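Local coordinates for protein C.Elegans p53 tumor suppressor-like transcription factor (Caenorhabditis elegans, PDB 1T4W) that activates transcription by binding the same DNA consensus sequence as p53, regulating germline apoptosis after DNA damage and ensuring proper meiotic chromosome segregation, at residues H27-M35 and I172-P181. Residues are numbered along the deposited sequence; the frame is centred on the assembly and turned at random.
Sequences HEKYLWTKM and IKQVRIVAYP
Strands 29-33 and 174-177 run parallel, with axes 4.7 Å apart and directions differing by 9°, and pair from Tyr30–Gln174 to Thr33–Ile177. They are neighbours in the mixed sheet of the p53-like DNA-binding domain, a beta sandwich. Five backbone hydrogen bonds join them, from Gln174 N to Lys29 O at one end to Val178 N to Thr33 O at the other.

Tyr30, Trp32, Gln174 and Arg176 share the face covered by helix 181-194, where Phe188 meets both aromatic rings. The Lys173 chain bends at its second torsion (-102°) and runs alongside the Tyr30 ring. Its NZ donates to Tyr30 OH at 2.8 Å. The Glu28 carboxylate lies near the same lysine chain, but OE1 stays 4.1 Å from Lys173 NZ, beyond salt-bridge range. The Gln174 amide is turned 75° from the Tyr30 ring and brings NE2 to the ring edge, 3.6 Å from CD2. Water 2 accepts from this NE2, donates to Leu31 O and sits over one face of the Trp32 indole, offset toward its rim. Arg176 CB lies against Trp32 CD1, and its guanidinium forms a salt bridge with Glu141.

Leu31, Thr33, Val175 and Ile177 turn to the other face, toward the sandwich interior. Leu31 and Val175 lie side by side, with CD2 and CG1 4.1 Å apart. Ile177 CG2 packs on CB of Met35, whose side chain lies close to the zinc ligands His88 and Cys139.

After the strand the chain curls back at Pro181, the first residue of the C-terminal helix. Pro181 CB rests 3.7 Å from Trp32 CB, while water 3 bridges Trp32 NE1 and Arg176 NH1, accepting from both in the plane of each group.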
ATOM      1  N   HIS A  27      -5.071   1.950  16.586  1.00 36.21           N
ATOM      2  CA  HIS A  27      -3.720   1.703  16.081  1.00 45.78           C
ATOM      3  C   HIS A  27      -3.568   1.221  14.627  1.00 44.09           C
ATOM      4  O   HIS A  27      -2.523   0.709  14.248  1.00 35.37           O
ATOM      5  CB  HIS A  27      -2.991   0.741  17.023  1.00 58.09           C
ATOM      6  CG  HIS A  27      -2.774   1.301  18.394  1.00 65.77           C
ATOM      7  ND1 HIS A  27      -1.969   2.394  18.632  1.00 68.12           N
ATOM      8  CD2 HIS A  27      -3.288   0.944  19.595  1.00 67.44           C
ATOM      9  CE1 HIS A  27      -1.999   2.690  19.918  1.00 65.38           C
ATOM     10  NE2 HIS A  27      -2.793   1.827  20.525  1.00 71.43           N
ATOM     11  N   GLU A  28      -4.611   1.380  13.826  1.00 33.16           N
ATOM     12  CA  GLU A  28      -4.566   1.010  12.425  1.00 27.00           C
ATOM     13  C   GLU A  28      -3.983   2.203  11.678  1.00 22.74           C
ATOM     14  O   GLU A  28      -4.111   3.351  12.124  1.00 19.13           O
ATOM     15  CB  GLU A  28      -5.971   0.674  11.960  1.00 24.17           C
ATOM     16  CG  GLU A  28      -6.544  -0.456  12.795  1.00 33.07           C
ATOM     17  CD  GLU A  28      -7.775  -1.076  12.191  1.00 46.86           C
ATOM     18  OE1 GLU A  28      -8.818  -0.384  12.091  1.00 34.90           O
ATOM     19  OE2 GLU A  28      -7.690  -2.266  11.816  1.00 55.80           O
ATOM     20  N   LYS A  29      -3.351   1.942  10.542  1.00 22.21           N
ATOM     21  CA  LYS A  29      -2.688   2.997   9.794  1.00 18.47           C
ATOM     22  C   LYS A  29      -3.471   3.614   8.653  1.00 19.84           C
ATOM     23  O   LYS A  29      -4.079   2.908   7.852  1.00 20.87           O
ATOM     24  CB  LYS A  29      -1.356   2.464   9.303  1.00 23.48           C
ATOM     25  CG  LYS A  29      -0.590   1.815  10.455  1.00 30.53           C
ATOM     26  CD  LYS A  29       0.754   1.332  10.035  1.00 25.09           C
ATOM     27  CE  LYS A  29       1.501   0.775  11.246  1.00 25.70           C
ATOM     28  NZ  LYS A  29       2.749   0.181  10.774  1.00 27.95           N
ATOM     29  N   TYR A  30      -3.421   4.941   8.578  1.00 19.62           N
ATOM     30  CA  TYR A  30      -4.139   5.695   7.546  1.00 26.44           C
ATOM     31  C   TYR A  30      -3.221   6.619   6.770  1.00 23.20           C
ATOM     32  O   TYR A  30      -2.399   7.338   7.339  1.00 21.92           O
ATOM     33  CB  TYR A  30      -5.254   6.540   8.175  1.00 20.23           C
ATOM     34  CG  TYR A  30      -6.359   5.733   8.821  1.00 18.01           C
ATOM     35  CD1 TYR A  30      -6.102   4.914   9.921  1.00 17.79           C
ATOM     36  CD2 TYR A  30      -7.661   5.775   8.315  1.00 14.42           C
ATOM     37  CE1 TYR A  30      -7.116   4.152  10.504  1.00 21.00           C
ATOM     38  CE2 TYR A  30      -8.680   5.022   8.888  1.00 20.21           C
ATOM     39  CZ  TYR A  30      -8.402   4.216   9.981  1.00 30.08           C
ATOM     40  OH  TYR A  30      -9.420   3.501  10.557  1.00 29.74           O
ATOM     41  N   LEU A  31      -3.365   6.597   5.456  1.00 21.04           N
ATOM     42  CA  LEU A  31      -2.574   7.463   4.593  1.00 18.04           C
ATOM     43  C   LEU A  31      -3.480   8.308   3.685  1.00 17.73           C
ATOM     44  O   LEU A  31      -4.468   7.809   3.143  1.00 16.98           O
ATOM     45  CB  LEU A  31      -1.638   6.631   3.695  1.00 16.18           C
ATOM     46  CG  LEU A  31      -0.986   7.398   2.530  1.00 23.61           C
ATOM     47  CD1 LEU A  31       0.128   8.298   3.063  1.00 19.82           C
ATOM     48  CD2 LEU A  31      -0.414   6.402   1.507  1.00 20.59           C
ATOM     49  N   TRP A  32      -3.154   9.588   3.547  1.00 18.04           N
ATOM     50  CA  TRP A  32      -3.880  10.465   2.630  1.00 20.58           C
ATOM     51  C   TRP A  32      -2.758  11.037   1.792  1.00 21.58           C
ATOM     52  O   TRP A  32      -1.737  11.450   2.342  1.00 19.06           O
ATOM     53  CB  TRP A  32      -4.594  11.618   3.353  1.00 19.19           C
ATOM     54  CG  TRP A  32      -5.672  11.183   4.334  1.00 17.39           C
ATOM     55  CD1 TRP A  32      -7.019  11.105   4.108  1.00 18.72           C
ATOM     56  CD2 TRP A  32      -5.466  10.774   5.684  1.00 13.65           C
ATOM     57  NE1 TRP A  32      -7.670  10.681   5.246  1.00 11.74           N
ATOM     58  CE2 TRP A  32      -6.737  10.467   6.227  1.00 17.99           C
ATOM     59  CE3 TRP A  32      -4.325  10.632   6.489  1.00 17.56           C
ATOM     60  CZ2 TRP A  32      -6.901  10.027   7.543  1.00 15.58           C
ATOM     61  CZ3 TRP A  32      -4.488  10.195   7.798  1.00 19.02           C
ATOM     62  CH2 TRP A  32      -5.768   9.899   8.312  1.00 19.93           C
ATOM     63  N   THR A  33      -2.929  11.057   0.476  1.00 16.37           N
ATOM     64  CA  THR A  33      -1.893  11.612  -0.415  1.00 15.26           C
ATOM     65  C   THR A  33      -2.549  12.114  -1.693  1.00 23.20           C
ATOM     66  O   THR A  33      -3.657  11.693  -2.028  1.00 20.86           O
ATOM     67  CB  THR A  33      -0.845  10.517  -0.803  1.00 11.40           C
ATOM     68  OG1 THR A  33       0.071  11.018  -1.788  1.00 17.09           O
ATOM     69  CG2 THR A  33      -1.556   9.291  -1.366  1.00 15.21           C
ATOM     70  N   LYS A  34      -1.877  13.023  -2.396  1.00 21.40           N
ATOM     71  CA  LYS A  34      -2.397  13.512  -3.673  1.00 26.50           C
ATOM     72  C   LYS A  34      -1.928  12.487  -4.698  1.00 26.07           C
ATOM     73  O   LYS A  34      -0.976  11.751  -4.433  1.00 17.61           O
ATOM     74  CB  LYS A  34      -1.761  14.853  -4.055  1.00 16.32           C
ATOM     75  CG  LYS A  34      -2.028  16.016  -3.129  1.00 23.53           C
ATOM     76  CD  LYS A  34      -1.354  17.204  -3.741  1.00 30.86           C
ATOM     77  CE  LYS A  34      -1.418  18.416  -2.856  1.00 40.07           C
ATOM     78  NZ  LYS A  34      -0.865  19.575  -3.606  1.00 47.74           N
ATOM     79  N   MET A  35      -2.565  12.431  -5.866  1.00 18.41           N
ATOM     80  CA  MET A  35      -2.096  11.485  -6.875  1.00 26.93           C
ATOM     81  C   MET A  35      -0.854  12.099  -7.537  1.00 25.99           C
ATOM     82  O   MET A  35      -0.610  13.294  -7.402  1.00 22.96           O
ATOM     83  CB  MET A  35      -3.193  11.173  -7.912  1.00 33.60           C
ATOM     84  CG  MET A  35      -3.578  12.280  -8.862  1.00 35.90           C
ATOM     85  SD  MET A  35      -4.595  11.614 -10.263  1.00 31.65           S
ATOM     86  CE  MET A  35      -3.311  11.196 -11.430  1.00 44.53           C
ATOM     87  N   ILE A 172      -1.662  -0.943   5.148  1.00 15.76           N
ATOM     88  CA  ILE A 172      -2.098   0.372   5.574  1.00 16.14           C
ATOM     89  C   ILE A 172      -3.614   0.204   5.392  1.00 18.39           C
ATOM     90  O   ILE A 172      -4.122   0.060   4.275  1.00 18.94           O
ATOM     91  CB  ILE A 172      -1.580   1.467   4.678  1.00 17.52           C
ATOM     92  CG1 ILE A 172      -0.060   1.585   4.885  1.00 21.49           C
ATOM     93  CG2 ILE A 172      -2.288   2.815   5.040  1.00 19.97           C
ATOM     94  CD1 ILE A 172       0.621   2.555   3.964  1.00 21.67           C
ATOM     95  N   LYS A 173      -4.306   0.177   6.516  1.00 18.64           N
ATOM     96  CA  LYS A 173      -5.742  -0.060   6.566  1.00 17.94           C
ATOM     97  C   LYS A 173      -6.573   0.804   5.639  1.00 20.77           C
ATOM     98  O   LYS A 173      -7.507   0.326   4.991  1.00 21.79           O
ATOM     99  CB  LYS A 173      -6.191   0.069   8.028  1.00 22.50           C
ATOM    100  CG  LYS A 173      -7.603  -0.402   8.327  1.00 22.33           C
ATOM    101  CD  LYS A 173      -8.509   0.774   8.446  1.00 25.43           C
ATOM    102  CE  LYS A 173      -9.918   0.382   8.920  1.00 29.44           C
ATOM    103  NZ  LYS A 173     -10.751   1.620   9.046  1.00 24.76           N
ATOM    104  N   GLN A 174      -6.261   2.086   5.573  1.00 18.63           N
ATOM    105  CA  GLN A 174      -6.995   2.939   4.658  1.00 18.59           C
ATOM    106  C   GLN A 174      -6.085   3.944   3.988  1.00 17.57           C
ATOM    107  O   GLN A 174      -5.331   4.658   4.648  1.00 18.93           O
ATOM    108  CB  GLN A 174      -8.143   3.703   5.357  1.00 17.43           C
ATOM    109  CG  GLN A 174      -8.750   4.792   4.460  1.00 16.49           C
ATOM    110  CD  GLN A 174      -9.771   5.640   5.190  1.00 29.09           C
ATOM    111  OE1 GLN A 174     -10.816   5.135   5.553  1.00 22.82           O
ATOM    112  NE2 GLN A 174      -9.462   6.931   5.430  1.00 18.40           N
ATOM    113  N   VAL A 175      -6.181   3.983   2.666  1.00 19.71           N
ATOM    114  CA  VAL A 175      -5.437   4.915   1.858  1.00 13.62           C
ATOM    115  C   VAL A 175      -6.459   5.748   1.082  1.00 20.07           C
ATOM    116  O   VAL A 175      -7.385   5.209   0.442  1.00 17.75           O
ATOM    117  CB  VAL A 175      -4.520   4.180   0.854  1.00 17.29           C
ATOM    118  CG1 VAL A 175      -3.920   5.181  -0.121  1.00 19.84           C
ATOM    119  CG2 VAL A 175      -3.414   3.439   1.595  1.00 15.44           C
ATOM    120  N   ARG A 176      -6.324   7.064   1.152  1.00 16.98           N
ATOM    121  CA  ARG A 176      -7.228   7.914   0.392  1.00 22.43           C
ATOM    122  C   ARG A 176      -6.405   8.825  -0.497  1.00 22.72           C
ATOM    123  O   ARG A 176      -5.436   9.422  -0.045  1.00 18.89           O
ATOM    124  CB  ARG A 176      -8.131   8.739   1.323  1.00 19.53           C
ATOM    125  CG  ARG A 176      -9.243   7.934   1.959  1.00 20.56           C
ATOM    126  CD  ARG A 176     -10.249   8.857   2.659  1.00 29.71           C
ATOM    127  NE  ARG A 176     -10.997   9.644   1.682  1.00 26.96           N
ATOM    128  CZ  ARG A 176     -11.590  10.798   1.947  1.00 34.78           C
ATOM    129  NH1 ARG A 176     -11.526  11.316   3.165  1.00 28.19           N
ATOM    130  NH2 ARG A 176     -12.258  11.427   0.994  1.00 36.64           N
ATOM    131  N   ILE A 177      -6.779   8.904  -1.770  1.00 19.52           N
ATOM    132  CA  ILE A 177      -6.077   9.739  -2.729  1.00 22.11           C
ATOM    133  C   ILE A 177      -7.039  10.897  -2.989  1.00 24.09           C
ATOM    134  O   ILE A 177      -8.040  10.759  -3.697  1.00 22.00           O
ATOM    135  CB  ILE A 177      -5.750   8.931  -4.003  1.00 20.22           C
ATOM    136  CG1 ILE A 177      -4.880   7.717  -3.630  1.00 22.80           C
ATOM    137  CG2 ILE A 177      -4.964   9.805  -4.977  1.00 20.02           C
ATOM    138  CD1 ILE A 177      -5.364   6.422  -4.199  1.00 27.85           C
ATOM    139  N   VAL A 178      -6.717  12.032  -2.386  1.00 18.88           N
ATOM    140  CA  VAL A 178      -7.563  13.217  -2.406  1.00 17.88           C
ATOM    141  C   VAL A 178      -6.818  14.474  -2.825  1.00 24.91           C
ATOM    142  O   VAL A 178      -5.614  14.448  -3.013  1.00 21.66           O
ATOM    143  CB  VAL A 178      -8.108  13.450  -0.996  1.00 24.96           C
ATOM    144  CG1 VAL A 178      -8.891  12.244  -0.536  1.00 23.16           C
ATOM    145  CG2 VAL A 178      -6.921  13.692  -0.031  1.00 17.36           C
ATOM    146  N   ALA A 179      -7.543  15.586  -2.912  1.00 25.34           N
ATOM    147  CA  ALA A 179      -6.971  16.873  -3.314  1.00 23.74           C
ATOM    148  C   ALA A 179      -6.197  17.594  -2.195  1.00 21.45           C
ATOM    149  O   ALA A 179      -5.149  18.206  -2.427  1.00 24.80           O
ATOM    150  CB  ALA A 179      -8.100  17.782  -3.829  1.00 25.58           C
ATOM    151  N   TYR A 180      -6.712  17.511  -0.976  1.00 25.44           N
ATOM    152  CA  TYR A 180      -6.089  18.180   0.162  1.00 23.74           C
ATOM    153  C   TYR A 180      -5.871  17.190   1.313  1.00 23.95           C
ATOM    154  O   TYR A 180      -6.623  17.169   2.296  1.00 19.62           O
ATOM    155  CB  TYR A 180      -6.996  19.336   0.594  1.00 25.65           C
ATOM    156  CG  TYR A 180      -7.117  20.379  -0.488  1.00 27.06           C
ATOM    157  CD1 TYR A 180      -6.042  21.217  -0.796  1.00 28.65           C
ATOM    158  CD2 TYR A 180      -8.289  20.502  -1.236  1.00 21.06           C
ATOM    159  CE1 TYR A 180      -6.129  22.169  -1.844  1.00 30.16           C
ATOM    160  CE2 TYR A 180      -8.395  21.440  -2.287  1.00 27.90           C
ATOM    161  CZ  TYR A 180      -7.315  22.262  -2.579  1.00 32.01           C
ATOM    162  OH  TYR A 180      -7.412  23.164  -3.610  1.00 44.49           O
ATOM    163  N   PRO A 181      -4.830  16.355   1.204  1.00 22.48           N
ATOM    164  CA  PRO A 181      -4.582  15.381   2.272  1.00 18.51           C
ATOM    165  C   PRO A 181      -4.559  15.965   3.686  1.00 23.74           C
ATOM    166  O   PRO A 181      -5.008  15.298   4.617  1.00 22.81           O
ATOM    167  CB  PRO A 181      -3.247  14.720   1.853  1.00 20.18           C
ATOM    168  CG  PRO A 181      -2.638  15.688   0.851  1.00 29.39           C
ATOM    169  CD  PRO A 181      -3.838  16.239   0.120  1.00 22.69           C
TER
HETATM  170  O   HOH W   1      -2.991  -0.685   9.409  1.00 20.37           O
HETATM  171  O   HOH W   2      -6.925   7.446   4.790  1.00 26.54           O
HETATM  172  O   HOH W   3     -10.503  10.507   5.618  1.00 19.07           O
HETATM  173  O   HOH W   4      -4.914  13.845  -5.670  1.00 28.72           O